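Local atomic coordinates of 5-oxoprolinase subunit A (Thermus thermophilus, PDB entry 2DFA), a protein that probably catalyses, in a complex with PxpB and PxpC, the ATP-dependent cleavage of 5-oxoproline to L-glutamate. Residues D67-F71 and G72-M76; A96-A100 and E101-L105; K133-D136 and P137-L141; R195-R198 and M199-G203; R234-R237 and E238-Q242. All coordinates share one frame; numbering follows the deposited sequence.

How the contacts relate
Contacts 1 to 3 lie in or beside loops; contacts 4 and 5 are helical. Contact 1 is a double turn held by a partly buried salt bridge, and other subunits reach it. Contacts 2 and 3 both finish a helix, meet the fourth subunit and touch each other through Leu105, Phe135 and Leu139. Contact 3 is the more exposed, though its Leu139 is buried. Contacts 4 and 5, with centres 12 Å apart, pack helix 189-201 against helix 229-241 through Ala196, Leu197, Val236 and Leu240. Both are partly buried, apolar between the helices and charged on the more exposed side. Arg198 meets Glu202 near the guanidinium plane, with NE unsurely placed; Arg237 and Glu241 share charge attraction alone.

Contact 1: residues D67-F71 and G72-M76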
loop_
_atom_site.group_PDB
_atom_site.type_symbol
_atom_site.label_atom_id
_atom_site.label_comp_id
_atom_site.label_asym_id
_atom_site.label_seq_id
_atom_site.Cartn_x
_atom_site.Cartn_y
_atom_site.Cartn_z
ATOM N N ASP A 67 2.172 8.521 -1.805
ATOM C CA ASP A 67 3.514 7.954 -1.986
ATOM C C ASP A 67 4.151 7.752 -0.610
ATOM O O ASP A 67 4.977 8.549 -0.164
ATOM C CB ASP A 67 4.353 8.914 -2.843
ATOM C CG ASP A 67 5.769 8.407 -3.110
ATOM O OD1 ASP A 67 6.036 7.199 -2.942
ATOM O OD2 ASP A 67 6.615 9.238 -3.503
ATOM N N LEU A 68 3.752 6.682 0.064
ATOM C CA LEU A 68 4.260 6.390 1.401
ATOM C C LEU A 68 5.766 6.149 1.432
ATOM O O LEU A 68 6.485 6.773 2.217
ATOM C CB LEU A 68 3.542 5.170 1.982
ATOM C CG LEU A 68 3.919 4.783 3.417
ATOM C CD1 LEU A 68 3.642 5.954 4.357
ATOM C CD2 LEU A 68 3.120 3.558 3.836
ATOM N N VAL A 69 6.246 5.247 0.580
ATOM C CA VAL A 69 7.668 4.942 0.567
ATOM C C VAL A 69 8.491 6.190 0.280
ATOM O O VAL A 69 9.602 6.333 0.792
ATOM C CB VAL A 69 8.002 3.812 -0.463
ATOM C CG1 VAL A 69 7.801 4.304 -1.889
ATOM C CG2 VAL A 69 9.428 3.323 -0.253
ATOM N N GLY A 70 7.941 7.104 -0.517
ATOM C CA GLY A 70 8.659 8.328 -0.837
ATOM C C GLY A 70 8.379 9.464 0.138
ATOM O O GLY A 70 8.903 10.574 -0.013
ATOM N N PHE A 71 7.546 9.182 1.134
ATOM C CA PHE A 71 7.166 10.159 2.159
ATOM C C PHE A 71 6.531 11.410 1.546
ATOM O O PHE A 71 6.631 12.511 2.101
ATOM C CB PHE A 71 8.387 10.557 3.000
ATOM C CG PHE A 71 8.034 11.187 4.323
ATOM C CD1 PHE A 71 7.368 10.451 5.303
ATOM C CD2 PHE A 71 8.374 12.513 4.595
ATOM C CE1 PHE A 71 7.043 11.027 6.539
ATOM C CE2 PHE A 71 8.055 13.097 5.826
ATOM C CZ PHE A 71 7.388 12.350 6.799
ATOM N N GLY A 72 5.875 11.225 0.403
ATOM C CA GLY A 72 5.227 12.328 -0.285
ATOM C C GLY A 72 6.181 13.443 -0.681
ATOM O O GLY A 72 5.765 14.582 -0.868
ATOM N N ARG A 73 7.462 13.117 -0.813
ATOM C CA ARG A 73 8.471 14.111 -1.177
ATOM C C ARG A 73 8.802 14.082 -2.664
ATOM O O ARG A 73 9.672 14.821 -3.126
ATOM C CB ARG A 73 9.754 13.861 -0.388
ATOM C CG ARG A 73 9.589 13.889 1.121
ATOM C CD ARG A 73 9.440 15.304 1.637
ATOM N NE ARG A 73 9.636 15.376 3.084
ATOM C CZ ARG A 73 9.622 16.506 3.784
ATOM N NH1 ARG A 73 9.421 17.666 3.169
ATOM N NH2 ARG A 73 9.807 16.476 5.098
ATOM N N ARG A 74 8.113 13.228 -3.414
ATOM C CA ARG A 74 8.378 13.107 -4.840
ATOM C C ARG A 74 7.235 13.604 -5.715
ATOM O O ARG A 74 6.077 13.256 -5.498
ATOM C CB ARG A 74 8.702 11.643 -5.174
ATOM C CG ARG A 74 9.864 11.096 -4.345
ATOM C CD ARG A 74 10.255 9.673 -4.724
ATOM N NE ARG A 74 9.210 8.691 -4.435
ATOM C CZ ARG A 74 9.379 7.380 -4.564
ATOM N NH1 ARG A 74 10.553 6.908 -4.973
ATOM N NH2 ARG A 74 8.383 6.541 -4.300
ATOM N N GLU A 75 7.573 14.429 -6.697
ATOM C CA GLU A 75 6.591 14.968 -7.632
ATOM C C GLU A 75 5.841 13.816 -8.302
ATOM O O GLU A 75 6.456 12.833 -8.719
ATOM C CB GLU A 75 7.308 15.816 -8.690
ATOM C CG GLU A 75 6.546 16.037 -10.003
ATOM C CD GLU A 75 5.254 16.821 -9.837
ATOM O OE1 GLU A 75 4.989 17.321 -8.722
ATOM O OE2 GLU A 75 4.505 16.941 -10.835
ATOM N N MET A 76 4.517 13.940 -8.385
ATOM C CA MET A 76 3.662 12.932 -9.017
ATOM C C MET A 76 2.692 13.631 -9.965
ATOM O O MET A 76 2.056 14.621 -9.600
ATOM C CB MET A 76 2.858 12.143 -7.973
ATOM C CG MET A 76 3.670 11.184 -7.122
ATOM S SD MET A 76 2.644 10.131 -6.091
ATOM C CE MET A 76 1.956 8.984 -7.330
#
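The backbone of 67-76 folds through two overlapping beta turns, type I from Leu68 to Phe71 and type I' from Gly70 to Arg73, and Gly72 N closes back on Asp67 O at 2.9 Å. The second turn is closed by Arg73 N to Gly70 O. An Asx motif starts at Asp67: Gly70 N donates to Asp67 OD1 at 3.1 Å, from above the carboxylate plane. Asp67 CG lies anti to the backbone N (chi1 -179°), which points the carboxylate at Gly70 N and the Arg74 side chain. Arg74 grips it side-on with two nitrogens. Arg74 NE meets the syn lone pair of Asp67 OD2 at 2.8 Å, and Arg74 NH2 reaches Asp67 OD1 at 2.8 Å. The carboxylate and guanidinium planes are 15° apart, so the two groups meet edge to edge and nearly coplanar. Gly70 CA sits over one face of this guanidinium; a side chain there would clash with it. An asparagine in place of Asp67 would probably leave Arg74 without its in-chain counter-charge and weaken the paired grip. Arg74 NH1 forms a second salt bridge, to Glu82 of the second subunit, so the charge network spans an interface. The loop follows strand 58-62 and leads towards helix 80-100. Phe71 O accepts from His111 NE2, and the Phe71 ring meets His38 and His111 edge-to-face. Arg73 runs alongside Phe71, pointing the same way. Arg73 NE comes to the ring edge, near its plane, 3.5 Å from Phe71 CD2.

Contact 2: residues A96-A100 and E101-L105; sequences AFLKA and EGLPL
Leu98 O takes two N-H groups from the chain that follows it. Leu103 N gives a short, nearly straight bond to Leu98 O at 2.7 Å (170°). Glu101 N makes a weak one to the same oxygen and a better one to Phe97 O, at 3.1 Å. Gly102 N donates to Lys99 O at 3.1 Å, from above that carbonyl plane. Together, Leu103 N to Leu98 O and Gly102 N to Lys99 O make a Schellman motif, which ends helix 80-100. Gly102 is its C-prime residue, with a positive phi of 63° that turns the chain back. The reversal brings apolar groups against the last helical turn. The Leu98 side chain carries this packing. Leu105, with CG anti to the backbone N (chi1 178°), brings its CD1 to Leu98 CD1 at 3.5 Å, while the CD2 branch of Leu98 faces Leu103 CB at 4.1 Å. Leu98 and Leu103 cross at about a right angle. Glu101 CG lies beside its own backbone N and 3.4 Å from Phe97 O. Phe97 and Glu101 pack on helix 42-54, where Lys53 NZ bonds Glu101 O. Leu105 returns to helix 80-100 at Ile91 and Leu94, while Phe97 and Ala100 also meet the fourth subunit.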
loop_
_atom_site.group_PDB
_atom_site.type_symbol
_atom_site.label_atom_id
_atom_site.label_comp_id
_atom_site.label_asym_id
_atom_site.label_seq_id
_atom_site.Cartn_x
_atom_site.Cartn_y
_atom_site.Cartn_z
ATOM N N ALA A 96 -12.319 13.054 11.409
ATOM C CA ALA A 96 -13.025 12.072 12.225
ATOM C C ALA A 96 -12.367 11.948 13.600
ATOM O O ALA A 96 -13.055 11.832 14.610
ATOM C CB ALA A 96 -13.053 10.705 11.526
ATOM N N PHE A 97 -11.036 11.969 13.636
ATOM C CA PHE A 97 -10.303 11.881 14.896
ATOM C C PHE A 97 -10.508 13.147 15.729
ATOM O O PHE A 97 -10.611 13.088 16.954
ATOM C CB PHE A 97 -8.816 11.665 14.621
ATOM C CG PHE A 97 -8.510 10.311 14.062
ATOM C CD1 PHE A 97 -8.431 9.203 14.897
ATOM C CD2 PHE A 97 -8.374 10.126 12.692
ATOM C CE1 PHE A 97 -8.225 7.923 14.370
ATOM C CE2 PHE A 97 -8.170 8.854 12.163
ATOM C CZ PHE A 97 -8.096 7.758 13.002
ATOM N N LEU A 98 -10.568 14.293 15.062
ATOM C CA LEU A 98 -10.787 15.549 15.770
ATOM C C LEU A 98 -12.199 15.557 16.355
ATOM O O LEU A 98 -12.412 16.008 17.482
ATOM C CB LEU A 98 -10.590 16.731 14.816
ATOM C CG LEU A 98 -9.169 16.832 14.259
ATOM C CD1 LEU A 98 -9.091 17.898 13.172
ATOM C CD2 LEU A 98 -8.214 17.143 15.403
ATOM N N LYS A 99 -13.161 15.049 15.588
ATOM C CA LYS A 99 -14.543 14.985 16.047
ATOM C C LYS A 99 -14.650 14.102 17.289
ATOM O O LYS A 99 -15.327 14.461 18.255
ATOM C CB LYS A 99 -15.451 14.446 14.929
ATOM C CG LYS A 99 -16.864 14.083 15.369
ATOM C CD LYS A 99 -17.677 15.297 15.829
ATOM C CE LYS A 99 -19.044 14.855 16.352
ATOM N NZ LYS A 99 -19.853 15.992 16.881
ATOM N N ALA A 100 -13.984 12.948 17.262
ATOM C CA ALA A 100 -13.997 12.025 18.396
ATOM C C ALA A 100 -13.390 12.663 19.643
ATOM O O ALA A 100 -13.801 12.369 20.762
ATOM C CB ALA A 100 -13.223 10.748 18.053
ATOM N N GLU A 101 -12.404 13.528 19.445
ATOM C CA GLU A 101 -11.730 14.184 20.558
ATOM C C GLU A 101 -12.302 15.567 20.871
ATOM O O GLU A 101 -11.732 16.316 21.664
ATOM C CB GLU A 101 -10.234 14.297 20.263
ATOM C CG GLU A 101 -9.487 12.963 20.211
ATOM C CD GLU A 101 -9.388 12.278 21.568
ATOM O OE1 GLU A 101 -9.117 12.975 22.569
ATOM O OE2 GLU A 101 -9.566 11.039 21.633
ATOM N N GLY A 102 -13.427 15.898 20.244
ATOM C CA GLY A 102 -14.067 17.184 20.473
ATOM C C GLY A 102 -13.267 18.411 20.061
ATOM O O GLY A 102 -13.389 19.473 20.680
ATOM N N LEU A 103 -12.456 18.277 19.015
ATOM C CA LEU A 103 -11.637 19.384 18.534
ATOM C C LEU A 103 -12.022 19.776 17.116
ATOM O O LEU A 103 -12.501 18.951 16.337
ATOM C CB LEU A 103 -10.155 19.000 18.554
ATOM C CG LEU A 103 -9.541 18.626 19.904
ATOM C CD1 LEU A 103 -8.120 18.132 19.703
ATOM C CD2 LEU A 103 -9.565 19.838 20.830
ATOM N N PRO A 104 -11.817 21.052 16.760
ATOM C CA PRO A 104 -12.160 21.494 15.408
ATOM C C PRO A 104 -10.952 21.329 14.488
ATOM O O PRO A 104 -9.821 21.195 14.959
ATOM C CB PRO A 104 -12.507 22.959 15.619
ATOM C CG PRO A 104 -11.464 23.371 16.636
ATOM C CD PRO A 104 -11.462 22.199 17.619
ATOM N N LEU A 105 -11.196 21.312 13.182
ATOM C CA LEU A 105 -10.110 21.230 12.212
ATOM C C LEU A 105 -9.706 22.693 12.061
ATOM O O LEU A 105 -10.486 23.512 11.579
ATOM C CB LEU A 105 -10.606 20.681 10.876
ATOM C CG LEU A 105 -9.533 20.617 9.789
ATOM C CD1 LEU A 105 -8.402 19.679 10.225
ATOM C CD2 LEU A 105 -10.163 20.150 8.482
#

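Contact 3: residues K133-D136 and P137-L141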
loop_
_atom_site.group_PDB
_atom_site.type_symbol
_atom_site.label_atom_id
_atom_site.label_comp_id
_atom_site.label_asym_id
_atom_site.label_seq_id
_atom_site.Cartn_x
_atom_site.Cartn_y
_atom_site.Cartn_z
ATOM N N LYS A 133 -12.466 24.061 0.264
ATOM C CA LYS A 133 -13.693 24.856 0.261
ATOM C C LYS A 133 -14.940 23.976 0.292
ATOM O O LYS A 133 -15.911 24.290 0.983
ATOM C CB LYS A 133 -13.744 25.765 -0.974
ATOM C CG LYS A 133 -14.932 26.732 -0.965
ATOM C CD LYS A 133 -14.990 27.582 -2.224
ATOM C CE LYS A 133 -16.051 28.680 -2.101
ATOM N NZ LYS A 133 -16.052 29.571 -3.292
ATOM N N ALA A 134 -14.911 22.879 -0.459
ATOM C CA ALA A 134 -16.042 21.958 -0.517
ATOM C C ALA A 134 -16.300 21.292 0.833
ATOM O O ALA A 134 -17.443 20.975 1.164
ATOM C CB ALA A 134 -15.795 20.883 -1.594
ATOM N N PHE A 135 -15.238 21.081 1.609
ATOM C CA PHE A 135 -15.358 20.450 2.923
ATOM C C PHE A 135 -15.867 21.431 3.981
ATOM O O PHE A 135 -16.745 21.095 4.771
ATOM C CB PHE A 135 -14.004 19.898 3.376
ATOM C CG PHE A 135 -14.064 19.132 4.669
ATOM C CD1 PHE A 135 -14.589 17.841 4.706
ATOM C CD2 PHE A 135 -13.612 19.703 5.854
ATOM C CE1 PHE A 135 -14.663 17.135 5.906
ATOM C CE2 PHE A 135 -13.684 19.001 7.057
ATOM C CZ PHE A 135 -14.210 17.717 7.080
ATOM N N ASP A 136 -15.288 22.629 3.996
ATOM C CA ASP A 136 -15.657 23.684 4.944
ATOM C C ASP A 136 -15.135 25.010 4.400
ATOM O O ASP A 136 -13.947 25.317 4.510
ATOM C CB ASP A 136 -15.035 23.418 6.319
ATOM C CG ASP A 136 -15.403 24.483 7.348
ATOM O OD1 ASP A 136 -16.001 25.517 6.970
ATOM O OD2 ASP A 136 -15.083 24.287 8.539
ATOM N N PRO A 137 -16.025 25.820 3.807
ATOM C CA PRO A 137 -15.694 27.143 3.259
ATOM C C PRO A 137 -14.922 28.033 4.254
ATOM O O PRO A 137 -14.225 28.971 3.886
ATOM C CB PRO A 137 -16.999 27.830 2.852
ATOM C CG PRO A 137 -18.133 26.823 3.009
ATOM C CD PRO A 137 -17.468 25.734 3.973
ATOM N N GLY A 138 -15.092 27.755 5.545
ATOM C CA GLY A 138 -14.475 28.583 6.572
ATOM C C GLY A 138 -13.057 28.174 6.942
ATOM O O GLY A 138 -12.380 28.863 7.709
ATOM N N LEU A 139 -12.594 27.054 6.392
ATOM C CA LEU A 139 -11.244 26.566 6.678
ATOM C C LEU A 139 -10.131 27.419 6.079
ATOM O O LEU A 139 -10.100 27.663 4.869
ATOM C CB LEU A 139 -11.081 25.137 6.157
ATOM C CG LEU A 139 -11.465 23.959 7.048
ATOM C CD1 LEU A 139 -11.403 22.671 6.225
ATOM C CD2 LEU A 139 -10.504 23.883 8.240
ATOM N N PRO A 140 -9.193 27.887 6.916
ATOM C CA PRO A 140 -8.104 28.700 6.371
ATOM C C PRO A 140 -7.068 27.792 5.708
ATOM O O PRO A 140 -6.838 26.671 6.157
ATOM C CB PRO A 140 -7.548 29.406 7.601
ATOM C CG PRO A 140 -7.777 28.409 8.682
ATOM C CD PRO A 140 -9.164 27.890 8.390
ATOM N N LEU A 141 -6.469 28.273 4.631
ATOM C CA LEU A 141 -5.455 27.511 3.922
ATOM C C LEU A 141 -4.126 28.219 4.113
ATOM O O LEU A 141 -4.019 29.424 3.879
ATOM C CB LEU A 141 -5.804 27.430 2.431
ATOM C CG LEU A 141 -4.915 26.582 1.513
ATOM C CD1 LEU A 141 -4.845 25.147 2.036
ATOM C CD2 LEU A 141 -5.484 26.612 0.099
#
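Asp136 and Leu139 are the ends of a type I beta turn that follows helix 122-135. The turn is closed by Leu139 N, which donates to Asp136 O at 2.9 Å. Asp136 is the first residue to leave the helical backbone angles. Its side chain can be followed outwards. CB packs on Leu139, 3.7 Å from Leu139 CG, and the two side chains cross at about a right angle. CG is anti to the backbone N (chi1 -179°), which turns the carboxylate over the start of the turn. OD1 accepts from Gly138 N at 2.8 Å, an Asx turn, with the donor 47° out of the carboxylate plane. The same OD1 also lies near Pro137 N, which has no hydrogen to give. OD2 lies on the Leu139 side, 3.9 Å from Leu139 CG. The aspartate thus holds the turn with its side-chain OD1 as well as its backbone O. Pro137 has no N-H for Lys133 O, so the helical bonding pattern cannot continue there. The Lys133 side chain leads away, and its NZ bonds Ala156 O. The turn leads the chain from the helix into strand 141-143, in the main parallel sheet. Phe135 packs on helix 80-100 and on Ala96 of the fourth subunit. Leu139 CD1 lies at the edge of the Phe135 ring, 3.7 Å from Phe135 CD2.

Contact 4: residues R195-R198 and M199-G203; sequences RALR and MVLEG
Arg198 and Glu202 are brought together by different first torsions. Arg198 CG is anti to the backbone N (chi1 -169°), and the chain then bends at chi2. Glu202 CG lies beside its own backbone N (chi1 -71°), with the rest of the chain extended. The side chains converge one helical turn apart. The carboxylate arrives at the edge of the guanidinium, with the two planes 60° apart. Glu202 OE1 takes Arg198 NE in a salt bridge. The exact place of NE is doubtful, since it is modelled too close to the carboxylate. Arg198 NH2 adds a weak bond to the same oxygen at 3.3 Å. This is an i to i+4 pair on the last turn of helix 189-201, where the chain leaves helical form at Gly203, with positive phi. Arg198 O takes Glu202 N at 2.7 Å and, weakly, Gly203 N. Arg198 NH2 also forms a salt bridge with Glu212. With Arg198 cut back to an alanine, Glu202 and Glu212 would probably both lose their shared positive partner. On another side of the helix Leu197 and Leu201 run side by side, with Leu197 CD2 3.6 Å from Leu201 CD1. Met199 CG comes tightly against Arg195 O at 3.0 Å, and its side chain packs on Tyr170, Val205 and Leu220. Val200 CG2 lies 3.3 Å from Ala196 O, and the Val200 side chain also meets Leu220 and Leu240.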
loop_
_atom_site.group_PDB
_atom_site.type_symbol
_atom_site.label_atom_id
_atom_site.label_comp_id
_atom_site.label_asym_id
_atom_site.label_seq_id
_atom_site.Cartn_x
_atom_site.Cartn_y
_atom_site.Cartn_z
ATOM N N ARG A 195 16.074 35.581 13.257
ATOM C CA ARG A 195 15.284 35.850 12.060
ATOM C C ARG A 195 13.782 35.852 12.366
ATOM O O ARG A 195 13.015 36.671 11.880
ATOM C CB ARG A 195 15.613 34.766 11.027
ATOM C CG ARG A 195 17.058 34.853 10.529
ATOM C CD ARG A 195 17.492 33.598 9.754
ATOM N NE ARG A 195 16.682 33.414 8.544
ATOM C CZ ARG A 195 17.091 34.037 7.425
ATOM N NH1 ARG A 195 18.180 34.785 7.450
ATOM N NH2 ARG A 195 16.414 33.871 6.287
ATOM N N ALA A 196 13.363 34.870 13.184
ATOM C CA ALA A 196 11.949 34.790 13.540
ATOM C C ALA A 196 11.439 36.098 14.157
ATOM O O ALA A 196 10.419 36.647 13.766
ATOM C CB ALA A 196 11.775 33.638 14.529
ATOM N N LEU A 197 12.168 36.572 15.188
ATOM C CA LEU A 197 11.798 37.840 15.819
ATOM C C LEU A 197 11.650 38.951 14.774
ATOM O O LEU A 197 10.696 39.718 14.759
ATOM C CB LEU A 197 12.920 38.226 16.794
ATOM C CG LEU A 197 12.605 37.900 18.259
ATOM C CD1 LEU A 197 13.667 38.457 19.214
ATOM C CD2 LEU A 197 11.268 38.488 18.720
ATOM N N ARG A 198 12.679 39.042 13.912
ATOM C CA ARG A 198 12.690 40.068 12.878
ATOM C C ARG A 198 11.434 40.010 12.008
ATOM O O ARG A 198 10.796 41.014 11.723
ATOM C CB ARG A 198 13.934 39.842 12.016
ATOM C CG ARG A 198 14.204 41.003 11.059
ATOM C CD ARG A 198 15.151 42.052 11.663
ATOM N NE ARG A 198 15.042 43.327 10.942
ATOM C CZ ARG A 198 15.606 43.387 9.721
ATOM N NH1 ARG A 198 16.201 42.315 9.228
ATOM N NH2 ARG A 198 15.582 44.527 9.026
ATOM N N MET A 199 11.115 38.787 11.542
ATOM C CA MET A 199 9.941 38.622 10.691
ATOM C C MET A 199 8.665 39.108 11.386
ATOM O O MET A 199 7.784 39.709 10.789
ATOM C CB MET A 199 9.796 37.137 10.344
ATOM C CG MET A 199 11.005 36.549 9.616
ATOM S SD MET A 199 10.826 34.778 9.355
ATOM C CE MET A 199 11.547 34.697 7.711
ATOM N N VAL A 200 8.558 38.780 12.688
ATOM C CA VAL A 200 7.376 39.208 13.434
ATOM C C VAL A 200 7.399 40.714 13.729
ATOM O O VAL A 200 6.497 41.462 13.376
ATOM C CB VAL A 200 7.312 38.414 14.743
ATOM C CG1 VAL A 200 6.095 38.854 15.557
ATOM C CG2 VAL A 200 7.202 36.928 14.453
ATOM N N LEU A 201 8.470 41.142 14.428
ATOM C CA LEU A 201 8.544 42.530 14.890
ATOM C C LEU A 201 8.682 43.551 13.745
ATOM O O LEU A 201 8.203 44.676 13.831
ATOM C CB LEU A 201 9.747 42.673 15.836
ATOM C CG LEU A 201 9.654 41.824 17.112
ATOM C CD1 LEU A 201 10.868 42.020 18.025
ATOM C CD2 LEU A 201 8.428 42.165 17.963
ATOM N N GLU A 202 9.401 43.156 12.670
ATOM C CA GLU A 202 9.699 44.142 11.628
ATOM C C GLU A 202 9.087 43.795 10.265
ATOM O O GLU A 202 9.048 44.608 9.349
ATOM C CB GLU A 202 11.221 44.273 11.504
ATOM C CG GLU A 202 11.863 44.978 12.702
ATOM C CD GLU A 202 13.368 44.994 12.524
ATOM O OE1 GLU A 202 13.841 45.599 11.567
ATOM O OE2 GLU A 202 14.064 44.427 13.372
ATOM N N GLY A 203 8.637 42.535 10.122
ATOM C CA GLY A 203 8.041 42.129 8.853
ATOM C C GLY A 203 9.074 42.078 7.724
ATOM O O GLY A 203 8.775 42.280 6.552
#

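Contact 5: residues R234-R237 and E238-Q242; sequences RAVR and EALEQ
Glu238 N donates to Arg234 O at 3.0 Å, and the Glu238 side chain lies alongside that of Arg234. Their charged ends stay apart: Glu238 OE1 comes to 3.6 Å from Arg234 CG but remains 5.5 Å from Arg234 NE. Ala239 N bonds Ala235 O, and Ala239 CB packs on Ala193 of helix 189-201. Leu240 N bonds Val236 O. Leu240 CG is anti to its carbonyl carbon (chi1 -65°), and the side chain runs beside Val236, with Leu240 CD1 4.0 Å from Val236 CG1. Both side chains are buried against Leu5 of strand 2-9. Glu241 N donates to Arg237 O at 2.9 Å. Its carboxylate crosses the extended Arg237 side chain, with OE2 3.5 Å from Arg237 NE. The oxygen lies well out of the guanidinium plane, so this salt bridge is charge attraction without a directed N-H. Arg237 NH1 also makes a weak bond to Leu27 O. Gln242 N bonds Glu238 O at 2.7 Å, and Gln242 NE2 adds a weak bond to that oxygen. Helix 229-241 is amphipathic here, with i to i+4 bonds and charged side chains on the exposed side, packed on the parallel sheet and on helix 189-201 of an alpha/beta fold.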
loop_
_atom_site.group_PDB
_atom_site.type_symbol
_atom_site.label_atom_id
_atom_site.label_comp_id
_atom_site.label_asym_id
_atom_site.label_seq_id
_atom_site.Cartn_x
_atom_site.Cartn_y
_atom_site.Cartn_z
ATOM N N ARG A 234 12.563 25.433 20.267
ATOM C CA ARG A 234 12.739 25.944 21.620
ATOM C C ARG A 234 13.304 27.359 21.545
ATOM O O ARG A 234 12.726 28.305 22.087
ATOM C CB ARG A 234 13.704 25.046 22.393
ATOM C CG ARG A 234 13.736 25.295 23.893
ATOM C CD ARG A 234 14.837 24.468 24.548
ATOM N NE ARG A 234 14.821 23.081 24.089
ATOM C CZ ARG A 234 13.837 22.220 24.330
ATOM N NH1 ARG A 234 12.778 22.595 25.035
ATOM N NH2 ARG A 234 13.910 20.981 23.858
ATOM N N ALA A 235 14.437 27.490 20.860
ATOM C CA ALA A 235 15.099 28.777 20.706
ATOM C C ALA A 235 14.154 29.839 20.153
ATOM O O ALA A 235 14.111 30.961 20.654
ATOM C CB ALA A 235 16.315 28.630 19.792
ATOM N N VAL A 236 13.392 29.480 19.125
ATOM C CA VAL A 236 12.465 30.422 18.509
ATOM C C VAL A 236 11.339 30.868 19.435
ATOM O O VAL A 236 11.064 32.063 19.545
ATOM C CB VAL A 236 11.844 29.837 17.219
ATOM C CG1 VAL A 236 10.822 30.807 16.647
ATOM C CG2 VAL A 236 12.935 29.564 16.196
ATOM N N ARG A 237 10.684 29.919 20.097
ATOM C CA ARG A 237 9.586 30.261 20.993
ATOM C C ARG A 237 10.052 31.156 22.138
ATOM O O ARG A 237 9.384 32.129 22.490
ATOM C CB ARG A 237 8.942 28.999 21.570
ATOM C CG ARG A 237 7.657 29.282 22.337
ATOM C CD ARG A 237 7.138 28.047 23.057
ATOM N NE ARG A 237 5.887 28.316 23.761
ATOM C CZ ARG A 237 4.721 28.535 23.163
ATOM N NH1 ARG A 237 4.637 28.513 21.840
ATOM N NH2 ARG A 237 3.638 28.782 23.885
ATOM N N GLU A 238 11.200 30.822 22.716
ATOM C CA GLU A 238 11.740 31.599 23.826
ATOM C C GLU A 238 12.095 33.023 23.408
ATOM O O GLU A 238 11.790 33.982 24.118
ATOM C CB GLU A 238 12.967 30.892 24.413
ATOM C CG GLU A 238 12.634 29.544 25.047
ATOM C CD GLU A 238 13.828 28.879 25.704
ATOM O OE1 GLU A 238 14.804 28.552 24.994
ATOM O OE2 GLU A 238 13.789 28.681 26.936
ATOM N N ALA A 239 12.733 33.161 22.251
ATOM C CA ALA A 239 13.109 34.476 21.754
ATOM C C ALA A 239 11.862 35.335 21.580
ATOM O O ALA A 239 11.875 36.531 21.865
ATOM C CB ALA A 239 13.843 34.342 20.427
ATOM N N LEU A 240 10.781 34.711 21.122
ATOM C CA LEU A 240 9.526 35.418 20.906
ATOM C C LEU A 240 8.838 35.805 22.213
ATOM O O LEU A 240 8.336 36.921 22.349
ATOM C CB LEU A 240 8.577 34.559 20.063
ATOM C CG LEU A 240 9.004 34.266 18.620
ATOM C CD1 LEU A 240 7.978 33.362 17.950
ATOM C CD2 LEU A 240 9.141 35.571 17.851
ATOM N N GLU A 241 8.817 34.884 23.171
ATOM C CA GLU A 241 8.178 35.147 24.455
ATOM C C GLU A 241 8.989 36.118 25.307
ATOM O O GLU A 241 8.426 36.981 25.980
ATOM C CB GLU A 241 7.955 33.838 25.215
ATOM C CG GLU A 241 7.041 32.865 24.489
ATOM C CD GLU A 241 6.719 31.638 25.313
ATOM O OE1 GLU A 241 7.663 30.944 25.748
ATOM O OE2 GLU A 241 5.518 31.365 25.520
ATOM N N GLN A 242 10.311 35.977 25.281
ATOM C CA GLN A 242 11.170 36.872 26.045
ATOM C C GLN A 242 11.102 38.259 25.421
ATOM O O GLN A 242 11.514 39.249 26.026
ATOM C CB GLN A 242 12.616 36.369 26.039
ATOM C CG GLN A 242 12.873 35.200 26.976
ATOM C CD GLN A 242 14.329 34.769 26.986
ATOM O OE1 GLN A 242 15.064 35.040 27.936
ATOM N NE2 GLN A 242 14.752 34.093 25.923
#